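Local coordinates for A-adding tRNA nucleotidyltransferase (Aquifex aeolicus, PDB 4WBY), which adds the terminal adenosine to tRNA ending in CC, using ATP and magnesium, to complete the CCA end, at residues 117-122 and 167-172; 158-163 and 183-188; 330-335 and 353-358. All blocks are in the same frame, centred on the assembly; numbering follows the deposited sequence.

Following the chain from the N terminus, the head-domain loop after helix 111-116 is met by helix 165-177, which closes contact 1. Before that loop is closed, helix 159-162 has already opened contact 2, and this one closes on helix 183-194, so the two cross along the sequence. They also touch in space: the backbone of Ile167 lies against the ring of Phe160, and the centres of the two contacts are about 10 Å apart. Contact 1 ties the head-domain loop to helix 165-177, and contact 2 ties helix 159-162 to helix 183-194. Contact 3, 330-335 with 353-358, comes later in series, about 42 Å from contact 1 between centres, and ties together helices near the C-terminal end.

Contact 1: 117-122 and 167-172; sequences RRDFTI and ILRALR. With SO4 (sulfate ion), chain D.
Asp119 OD2 lies at the edge of the Arg169 guanidinium, in the guanidinium plane, while the ring of Phe120 approaches the helix at Ala170. One face of that ring carries CB of its neighbour Asp119, near the rim. Its far end is obliquely placed against the helix, with Phe120 CZ 3.4 Å from Ala170 CA and 3.5 Å from Ala170 CB. Arg169 grips side-on in a salt bridge of two somewhat bent hydrogen bonds to the one oxygen: NE to Asp119 OD2 is 2.8 Å and NH2 to Asp119 OD2 is 2.9 Å. The carboxylate and guanidinium planes stand 33° apart, and a bend at chi3 (55°) turns the arginine's end to the acid. The other oxygen, OD1, takes the backbone N of Phe120 and the amide of Asn123, so both carboxylate oxygens are engaged. Asp119, Asn123 and residues 167-172 belong to the ATP site of this class II nucleotidyltransferase, where the head-domain loop meets helix 165-177. At the edge of the Arg172 guanidinium, in its plane, lie Arg169 NH1 and a sulfate, probably from the crystallisation liquor; Arg172 NH1 reaches sulfate O3 at 3.1 Å, nearly straight at 173°. Arg176 and Arg35 bind the same ion, and Glu209 holds Arg172 NE in a salt bridge.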
loop_
_atom_site.group_PDB
_atom_site.type_symbol
_atom_site.label_atom_id
_atom_site.label_comp_id
_atom_site.label_asym_id
_atom_site.label_seq_id
_atom_site.Cartn_x
_atom_site.Cartn_y
_atom_site.Cartn_z
ATOM N N ARG A 117 10.017 -0.511 -21.124
ATOM C CA ARG A 117 10.784 -1.054 -20.008
ATOM C C ARG A 117 9.982 -1.083 -18.700
ATOM O O ARG A 117 10.500 -1.490 -17.666
ATOM C CB ARG A 117 12.065 -0.247 -19.802
ATOM C CG ARG A 117 11.774 1.163 -19.392
ATOM C CD ARG A 117 12.982 1.883 -18.848
ATOM N NE ARG A 117 12.626 3.253 -18.493
ATOM C CZ ARG A 117 11.995 3.595 -17.374
ATOM N NH1 ARG A 117 11.651 2.667 -16.488
ATOM N NH2 ARG A 117 11.711 4.868 -17.137
ATOM N N ARG A 118 8.722 -0.665 -18.741
ATOM C CA ARG A 118 7.901 -0.635 -17.524
ATOM C C ARG A 118 7.270 -1.999 -17.223
ATOM O O ARG A 118 7.561 -2.976 -17.914
ATOM C CB ARG A 118 6.852 0.467 -17.653
ATOM C CG ARG A 118 7.512 1.843 -17.537
ATOM C CD ARG A 118 6.699 2.980 -18.106
ATOM N NE ARG A 118 7.522 4.187 -18.156
ATOM C CZ ARG A 118 7.538 5.125 -17.215
ATOM N NH1 ARG A 118 6.750 5.007 -16.152
ATOM N NH2 ARG A 118 8.329 6.193 -17.352
ATOM N N ASP A 119 6.445 -2.114 -16.183
ATOM C CA ASP A 119 6.075 -3.474 -15.775
ATOM C C ASP A 119 4.904 -4.098 -16.559
ATOM O O ASP A 119 5.066 -5.187 -17.123
ATOM C CB ASP A 119 5.806 -3.567 -14.261
ATOM C CG ASP A 119 4.867 -2.486 -13.711
ATOM O OD1 ASP A 119 4.186 -1.749 -14.457
ATOM O OD2 ASP A 119 4.799 -2.408 -12.464
ATOM N N PHE A 120 3.757 -3.427 -16.623
ATOM C CA PHE A 120 2.553 -4.022 -17.206
ATOM C C PHE A 120 1.924 -3.073 -18.202
ATOM O O PHE A 120 2.125 -1.858 -18.115
ATOM C CB PHE A 120 1.566 -4.408 -16.097
ATOM C CG PHE A 120 2.213 -5.197 -15.010
ATOM C CD1 PHE A 120 2.714 -6.464 -15.279
ATOM C CD2 PHE A 120 2.385 -4.662 -13.740
ATOM C CE1 PHE A 120 3.367 -7.196 -14.303
ATOM C CE2 PHE A 120 3.033 -5.390 -12.751
ATOM C CZ PHE A 120 3.534 -6.658 -13.037
ATOM N N THR A 121 1.183 -3.620 -19.164
ATOM C CA THR A 121 0.697 -2.792 -20.263
ATOM C C THR A 121 -0.170 -1.637 -19.776
ATOM O O THR A 121 -0.123 -0.544 -20.347
ATOM C CB THR A 121 -0.091 -3.608 -21.299
ATOM O OG1 THR A 121 -1.218 -4.223 -20.669
ATOM C CG2 THR A 121 0.795 -4.687 -21.939
ATOM N N ILE A 122 -0.943 -1.850 -18.716
ATOM C CA ILE A 122 -1.830 -0.789 -18.258
ATOM C C ILE A 122 -1.048 0.343 -17.591
ATOM O O ILE A 122 -1.594 1.426 -17.382
ATOM C CB ILE A 122 -2.921 -1.309 -17.296
ATOM C CG1 ILE A 122 -2.309 -1.896 -16.018
ATOM C CG2 ILE A 122 -3.856 -2.292 -18.017
ATOM C CD1 ILE A 122 -3.337 -2.208 -14.931
ATOM N N ILE A 167 6.829 -9.980 -10.001
ATOM C CA ILE A 167 5.929 -11.066 -9.610
ATOM C C ILE A 167 4.955 -10.573 -8.539
ATOM O O ILE A 167 3.737 -10.755 -8.644
ATOM C CB ILE A 167 6.713 -12.285 -9.077
ATOM C CG1 ILE A 167 7.566 -12.910 -10.193
ATOM C CG2 ILE A 167 5.780 -13.321 -8.430
ATOM C CD1 ILE A 167 8.626 -13.876 -9.675
ATOM N N LEU A 168 5.497 -9.955 -7.495
ATOM C CA LEU A 168 4.655 -9.414 -6.434
ATOM C C LEU A 168 3.823 -8.233 -6.934
ATOM O O LEU A 168 2.644 -8.112 -6.581
ATOM C CB LEU A 168 5.501 -8.996 -5.219
ATOM C CG LEU A 168 6.265 -10.096 -4.477
ATOM C CD1 LEU A 168 6.949 -9.504 -3.253
ATOM C CD2 LEU A 168 5.370 -11.262 -4.085
ATOM N N ARG A 169 4.428 -7.363 -7.745
ATOM C CA ARG A 169 3.711 -6.185 -8.244
ATOM C C ARG A 169 2.501 -6.598 -9.081
ATOM O O ARG A 169 1.443 -5.974 -8.990
ATOM C CB ARG A 169 4.628 -5.293 -9.084
ATOM C CG ARG A 169 5.754 -4.645 -8.305
ATOM C CD ARG A 169 6.611 -3.752 -9.201
ATOM N NE ARG A 169 5.840 -2.736 -9.902
ATOM C CZ ARG A 169 5.628 -1.503 -9.448
ATOM N NH1 ARG A 169 6.119 -1.125 -8.271
ATOM N NH2 ARG A 169 4.915 -0.647 -10.171
ATOM N N ALA A 170 2.657 -7.649 -9.886
ATOM C CA ALA A 170 1.547 -8.130 -10.713
ATOM C C ALA A 170 0.345 -8.466 -9.853
ATOM O O ALA A 170 -0.801 -8.166 -10.206
ATOM C CB ALA A 170 1.963 -9.351 -11.526
ATOM N N LEU A 171 0.614 -9.097 -8.715
ATOM C CA LEU A 171 -0.453 -9.545 -7.838
ATOM C C LEU A 171 -1.062 -8.366 -7.081
ATOM O O LEU A 171 -2.264 -8.356 -6.812
ATOM C CB LEU A 171 0.080 -10.617 -6.881
ATOM C CG LEU A 171 0.726 -11.814 -7.594
ATOM C CD1 LEU A 171 1.132 -12.901 -6.602
ATOM C CD2 LEU A 171 -0.200 -12.365 -8.687
ATOM N N ARG A 172 -0.250 -7.358 -6.768
ATOM C CA ARG A 172 -0.793 -6.140 -6.158
ATOM C C ARG A 172 -1.782 -5.451 -7.104
ATOM O O ARG A 172 -2.890 -5.092 -6.696
ATOM C CB ARG A 172 0.310 -5.161 -5.751
ATOM C CG ARG A 172 -0.240 -3.804 -5.300
ATOM C CD ARG A 172 0.758 -3.026 -4.439
ATOM N NE ARG A 172 2.027 -2.745 -5.109
ATOM C CZ ARG A 172 2.277 -1.664 -5.837
ATOM N NH1 ARG A 172 1.339 -0.744 -6.022
ATOM N NH2 ARG A 172 3.475 -1.499 -6.382
HETATM S S SO4 D . 1.347 2.804 -8.294
HETATM O O1 SO4 D . 1.360 2.940 -9.763
HETATM O O2 SO4 D . -0.045 2.720 -7.865
HETATM O O3 SO4 D . 2.088 1.619 -7.864
HETATM O O4 SO4 D . 1.946 4.005 -7.721
#

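Contact 2: 158-163 and 183-188; sequences VSFIED and RSTEKL
Phe160, Leu188 and Thr185 carry this contact, and the phenylalanine ring is the piece that reaches across. It leaves the short helix 159-162 and points at the first turns of helix 183-194, meeting both partners with the CD2-CE2-CZ side. CB of Leu188 sits at the ring edge, in its plane, with Phe160 CD2 3.7 Å from Leu188 CB. Leu188 touches the ring with CB and its backbone C, not with its branched end. One turn earlier, Phe160 CE2 lies 3.5 Å from the carbonyl oxygen Thr185 O, which also lies near the ring plane. The methyl of Thr185 joins in, Thr185 CG2 standing 3.9 Å from Phe160 CZ; with chi1 at -68° OG1 lies beside Thr185's own backbone N and accepts a hydrogen bond from the backbone N of Val154, while CG2 is anti to that N, turned to the ring. Phe160 crosses both side chains at about a right angle. This is helix-to-helix packing between the helices that come before and after helix 165-177 in the chain, whose Arg166 and Ile167 also touch the ring; Leu189 and Ala192 extend its apolar surroundings along helix 183-194. An alanine at Phe160 would remove the whole ring and is likely to open a gap between the two helices, leaving the Thr185 methyl and Leu188 CB without their apolar mate. At the other end of 158-163, Asp163 belongs to the ATP site: its OD2 forms a salt bridge with Arg205, and OD1 accepts the backbone N of Val165, capping the start of the next helix.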
loop_
_atom_site.group_PDB
_atom_site.type_symbol
_atom_site.label_atom_id
_atom_site.label_comp_id
_atom_site.label_asym_id
_atom_site.label_seq_id
_atom_site.Cartn_x
_atom_site.Cartn_y
_atom_site.Cartn_z
ATOM N N VAL A 158 10.364 -11.892 -20.949
ATOM C CA VAL A 158 11.374 -12.158 -19.918
ATOM C C VAL A 158 11.222 -11.224 -18.708
ATOM O O VAL A 158 12.084 -11.186 -17.832
ATOM C CB VAL A 158 12.821 -12.077 -20.468
ATOM C CG1 VAL A 158 13.007 -13.038 -21.652
ATOM C CG2 VAL A 158 13.224 -10.656 -20.813
ATOM N N SER A 159 10.094 -10.516 -18.632
ATOM C CA SER A 159 9.887 -9.499 -17.601
ATOM C C SER A 159 10.125 -9.966 -16.154
ATOM O O SER A 159 10.740 -9.247 -15.357
ATOM C CB SER A 159 8.469 -8.945 -17.729
ATOM O OG SER A 159 8.244 -7.893 -16.809
ATOM N N PHE A 160 9.638 -11.153 -15.799
ATOM C CA PHE A 160 9.800 -11.623 -14.426
ATOM C C PHE A 160 11.214 -12.161 -14.159
ATOM O O PHE A 160 11.647 -12.193 -13.017
ATOM C CB PHE A 160 8.775 -12.707 -14.085
ATOM C CG PHE A 160 7.344 -12.237 -14.130
ATOM C CD1 PHE A 160 6.919 -11.172 -13.344
ATOM C CD2 PHE A 160 6.419 -12.881 -14.935
ATOM C CE1 PHE A 160 5.587 -10.739 -13.382
ATOM C CE2 PHE A 160 5.099 -12.460 -14.981
ATOM C CZ PHE A 160 4.675 -11.388 -14.192
ATOM N N ILE A 161 11.915 -12.613 -15.193
ATOM C CA ILE A 161 13.309 -13.026 -15.032
ATOM C C ILE A 161 14.169 -11.787 -14.800
ATOM O O ILE A 161 15.053 -11.752 -13.940
ATOM C CB ILE A 161 13.854 -13.774 -16.276
ATOM C CG1 ILE A 161 12.924 -14.903 -16.716
ATOM C CG2 ILE A 161 15.243 -14.338 -15.993
ATOM C CD1 ILE A 161 13.353 -15.549 -18.038
ATOM N N GLU A 162 13.885 -10.759 -15.594
ATOM C CA GLU A 162 14.611 -9.496 -15.568
ATOM C C GLU A 162 14.454 -8.783 -14.221
ATOM O O GLU A 162 15.416 -8.236 -13.678
ATOM C CB GLU A 162 14.104 -8.632 -16.724
ATOM C CG GLU A 162 14.626 -7.237 -16.830
ATOM C CD GLU A 162 14.023 -6.530 -18.034
ATOM O OE1 GLU A 162 12.800 -6.256 -18.047
ATOM O OE2 GLU A 162 14.770 -6.258 -18.978
ATOM N N ASP A 163 13.244 -8.829 -13.673
ATOM C CA ASP A 163 12.952 -8.198 -12.390
ATOM C C ASP A 163 11.883 -8.979 -11.641
ATOM O O ASP A 163 10.685 -8.696 -11.781
ATOM C CB ASP A 163 12.507 -6.745 -12.575
ATOM C CG ASP A 163 12.383 -6.011 -11.251
ATOM O OD1 ASP A 163 12.672 -6.630 -10.196
ATOM O OD2 ASP A 163 12.007 -4.820 -11.258
ATOM N N ARG A 183 -3.029 -15.089 -19.817
ATOM C CA ARG A 183 -2.667 -16.500 -19.804
ATOM C C ARG A 183 -1.156 -16.700 -19.854
ATOM O O ARG A 183 -0.606 -17.458 -19.051
ATOM C CB ARG A 183 -3.347 -17.229 -20.963
ATOM C CG ARG A 183 -4.855 -17.255 -20.827
ATOM C CD ARG A 183 -5.519 -17.860 -22.058
ATOM N NE ARG A 183 -6.924 -17.478 -22.154
ATOM C CZ ARG A 183 -7.383 -16.525 -22.959
ATOM N NH1 ARG A 183 -6.545 -15.863 -23.745
ATOM N NH2 ARG A 183 -8.679 -16.239 -22.984
ATOM N N SER A 184 -0.472 -16.012 -20.765
ATOM C CA SER A 184 0.978 -16.182 -20.842
ATOM C C SER A 184 1.678 -15.532 -19.649
ATOM O O SER A 184 2.659 -16.068 -19.144
ATOM C CB SER A 184 1.542 -15.622 -22.147
ATOM O OG SER A 184 1.276 -14.242 -22.274
ATOM N N THR A 185 1.182 -14.384 -19.201
ATOM C CA THR A 185 1.770 -13.732 -18.028
ATOM C C THR A 185 1.684 -14.647 -16.803
ATOM O O THR A 185 2.637 -14.736 -16.021
ATOM C CB THR A 185 1.091 -12.377 -17.753
ATOM O OG1 THR A 185 1.430 -11.474 -18.814
ATOM C CG2 THR A 185 1.553 -11.761 -16.429
ATOM N N GLU A 186 0.555 -15.333 -16.642
ATOM C CA GLU A 186 0.420 -16.291 -15.547
ATOM C C GLU A 186 1.440 -17.429 -15.657
ATOM O O GLU A 186 2.048 -17.822 -14.659
ATOM C CB GLU A 186 -0.994 -16.874 -15.497
ATOM C CG GLU A 186 -1.206 -17.780 -14.277
ATOM C CD GLU A 186 -2.577 -18.409 -14.229
ATOM O OE1 GLU A 186 -3.063 -18.856 -15.286
ATOM O OE2 GLU A 186 -3.167 -18.464 -13.129
ATOM N N LYS A 187 1.622 -17.965 -16.860
ATOM C CA LYS A 187 2.616 -19.021 -17.058
ATOM C C LYS A 187 3.997 -18.522 -16.679
ATOM O O LYS A 187 4.774 -19.226 -16.026
ATOM C CB LYS A 187 2.634 -19.504 -18.508
ATOM C CG LYS A 187 1.417 -20.265 -18.929
ATOM C CD LYS A 187 1.529 -20.680 -20.384
ATOM C CE LYS A 187 0.209 -21.261 -20.864
ATOM N NZ LYS A 187 0.237 -21.580 -22.315
ATOM N N LEU A 188 4.315 -17.310 -17.120
ATOM C CA LEU A 188 5.632 -16.743 -16.852
ATOM C C LEU A 188 5.841 -16.525 -15.362
ATOM O O LEU A 188 6.929 -16.753 -14.843
ATOM C CB LEU A 188 5.808 -15.426 -17.606
ATOM C CG LEU A 188 5.875 -15.570 -19.127
ATOM C CD1 LEU A 188 5.695 -14.210 -19.796
ATOM C CD2 LEU A 188 7.193 -16.214 -19.537
#

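Contact 3: 330-335 and 353-358; sequences LLKPLH and KLYLEK
A CH-pi contact between Leu331 and Tyr355 joins the segment 330-335, on helix 324-331 and the turn from Leu331 to Leu334, to helix 349-359, in the helical part of the chain far from the ATP site. CB of Leu331 lies 3.9 Å from the centroid of the Tyr355 ring and only 6° off the ring normal, so it rests over the middle of one face. The two side chains slide past each other in opposite directions: the leucine runs back toward the root of the tyrosine, bringing Leu331 CD1 to 3.5 Å from Tyr355 CB, while the phenol runs out toward Lys332. With CG anti to the backbone N (chi1 173°), Tyr355 extends across to the turn, and its OH comes 3.3 Å from Lys332 CA, beside the backbone. The long side chain of Lys332 leads away from the ring, extended throughout, and its NZ is hydrogen-bonded to Tyr328 OH. Leu331 O accepts the backbone N of Leu334 at 3.0 Å, closing a type I beta turn that carries the chain toward helix 336-342. Beyond the tyrosine, Leu331 also packs on Leu318 of helix 311-320 and on Leu339 and Leu342 of helix 336-342. The pairing is plain helical packing, an aromatic face against an aliphatic side chain, between helix 349-359 and the 331-334 turn, in the helical C-terminal region.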
loop_
_atom_site.group_PDB
_atom_site.type_symbol
_atom_site.label_atom_id
_atom_site.label_comp_id
_atom_site.label_asym_id
_atom_site.label_seq_id
_atom_site.Cartn_x
_atom_site.Cartn_y
_atom_site.Cartn_z
ATOM N N LEU A 330 -8.297 -4.561 32.359
ATOM C CA LEU A 330 -7.445 -5.389 31.509
ATOM C C LEU A 330 -7.210 -4.778 30.127
ATOM O O LEU A 330 -6.134 -4.942 29.545
ATOM C CB LEU A 330 -8.053 -6.788 31.357
ATOM C CG LEU A 330 -7.995 -7.672 32.604
ATOM C CD1 LEU A 330 -8.902 -8.884 32.448
ATOM C CD2 LEU A 330 -6.563 -8.105 32.882
ATOM N N LEU A 331 -8.210 -4.072 29.607
ATOM C CA LEU A 331 -8.141 -3.546 28.240
ATOM C C LEU A 331 -7.590 -2.131 28.146
ATOM O O LEU A 331 -7.064 -1.740 27.102
ATOM C CB LEU A 331 -9.522 -3.586 27.586
ATOM C CG LEU A 331 -10.118 -4.987 27.415
ATOM C CD1 LEU A 331 -11.489 -4.911 26.768
ATOM C CD2 LEU A 331 -9.183 -5.879 26.602
ATOM N N LYS A 332 -7.697 -1.374 29.235
ATOM C CA LYS A 332 -7.320 0.045 29.236
ATOM C C LYS A 332 -5.915 0.360 28.677
ATOM O O LYS A 332 -5.755 1.346 27.956
ATOM C CB LYS A 332 -7.442 0.613 30.657
ATOM C CG LYS A 332 -7.225 2.116 30.736
ATOM C CD LYS A 332 -7.528 2.652 32.129
ATOM C CE LYS A 332 -7.362 4.161 32.176
ATOM N NZ LYS A 332 -7.764 4.722 33.496
ATOM N N PRO A 333 -4.891 -0.455 29.002
ATOM C CA PRO A 333 -3.579 -0.027 28.493
ATOM C C PRO A 333 -3.262 -0.462 27.065
ATOM O O PRO A 333 -2.176 -0.149 26.572
ATOM C CB PRO A 333 -2.598 -0.686 29.466
ATOM C CG PRO A 333 -3.302 -1.909 29.929
ATOM C CD PRO A 333 -4.772 -1.564 29.971
ATOM N N LEU A 334 -4.178 -1.165 26.408
ATOM C CA LEU A 334 -3.860 -1.800 25.134
ATOM C C LEU A 334 -4.048 -0.882 23.933
ATOM O O LEU A 334 -4.983 -0.085 23.867
ATOM C CB LEU A 334 -4.708 -3.061 24.952
ATOM C CG LEU A 334 -4.573 -4.103 26.063
ATOM C CD1 LEU A 334 -5.507 -5.282 25.824
ATOM C CD2 LEU A 334 -3.125 -4.572 26.203
ATOM N N HIS A 335 -3.125 -0.993 22.992
ATOM C CA HIS A 335 -3.259 -0.334 21.709
ATOM C C HIS A 335 -4.459 -0.910 20.965
ATOM O O HIS A 335 -4.797 -2.085 21.141
ATOM C CB HIS A 335 -1.979 -0.514 20.892
ATOM C CG HIS A 335 -1.953 0.283 19.631
ATOM N ND1 HIS A 335 -2.193 -0.273 18.392
ATOM C CD2 HIS A 335 -1.735 1.601 19.416
ATOM C CE1 HIS A 335 -2.107 0.665 17.469
ATOM N NE2 HIS A 335 -1.833 1.814 18.063
ATOM N N LYS A 353 -16.169 -5.045 22.308
ATOM C CA LYS A 353 -17.122 -4.106 21.742
ATOM C C LYS A 353 -17.717 -3.246 22.847
ATOM O O LYS A 353 -17.905 -2.042 22.678
ATOM C CB LYS A 353 -18.215 -4.858 20.984
ATOM C CG LYS A 353 -19.268 -3.980 20.339
ATOM C CD LYS A 353 -20.247 -4.822 19.534
ATOM C CE LYS A 353 -21.331 -3.966 18.892
ATOM N NZ LYS A 353 -22.225 -3.334 19.904
ATOM N N LEU A 354 -17.992 -3.872 23.986
ATOM C CA LEU A 354 -18.533 -3.161 25.140
ATOM C C LEU A 354 -17.527 -2.149 25.672
ATOM O O LEU A 354 -17.888 -1.019 26.004
ATOM C CB LEU A 354 -18.930 -4.140 26.245
ATOM C CG LEU A 354 -19.532 -3.498 27.498
ATOM C CD1 LEU A 354 -20.860 -2.824 27.172
ATOM C CD2 LEU A 354 -19.706 -4.525 28.611
ATOM N N TYR A 355 -16.265 -2.555 25.757
ATOM C CA TYR A 355 -15.223 -1.638 26.193
ATOM C C TYR A 355 -15.145 -0.431 25.268
ATOM O O TYR A 355 -15.089 0.708 25.727
ATOM C CB TYR A 355 -13.865 -2.327 26.246
ATOM C CG TYR A 355 -12.749 -1.349 26.528
ATOM C CD1 TYR A 355 -12.527 -0.881 27.813
ATOM C CD2 TYR A 355 -11.934 -0.879 25.507
ATOM C CE1 TYR A 355 -11.522 0.021 28.078
ATOM C CE2 TYR A 355 -10.922 0.029 25.763
ATOM C CZ TYR A 355 -10.722 0.472 27.053
ATOM O OH TYR A 355 -9.721 1.371 27.327
ATOM N N LEU A 356 -15.143 -0.689 23.964
ATOM C CA LEU A 356 -14.971 0.364 22.969
ATOM C C LEU A 356 -16.172 1.292 22.886
ATOM O O LEU A 356 -16.018 2.504 22.730
ATOM C CB LEU A 356 -14.696 -0.245 21.591
ATOM C CG LEU A 356 -13.286 -0.783 21.366
ATOM C CD1 LEU A 356 -13.193 -1.474 20.017
ATOM C CD2 LEU A 356 -12.270 0.347 21.459
ATOM N N GLU A 357 -17.366 0.721 22.999
ATOM C CA GLU A 357 -18.586 1.493 22.811
ATOM C C GLU A 357 -19.093 2.146 24.097
ATOM O O GLU A 357 -19.705 3.209 24.044
ATOM C CB GLU A 357 -19.682 0.605 22.216
ATOM C CG GLU A 357 -19.399 0.147 20.790
ATOM C CD GLU A 357 -20.501 -0.729 20.229
ATOM O OE1 GLU A 357 -21.193 -1.398 21.026
ATOM O OE2 GLU A 357 -20.681 -0.748 18.991
ATOM N N LYS A 358 -18.836 1.524 25.245
ATOM C CA LYS A 358 -19.422 1.993 26.503
ATOM C C LYS A 358 -18.419 2.252 27.632
ATOM O O LYS A 358 -18.380 3.348 28.194
ATOM C CB LYS A 358 -20.465 0.986 26.999
ATOM C CG LYS A 358 -21.630 0.752 26.047
ATOM C CD LYS A 358 -22.491 1.993 25.900
ATOM C CE LYS A 358 -23.688 1.723 25.002
ATOM N NZ LYS A 358 -24.534 2.935 24.823
#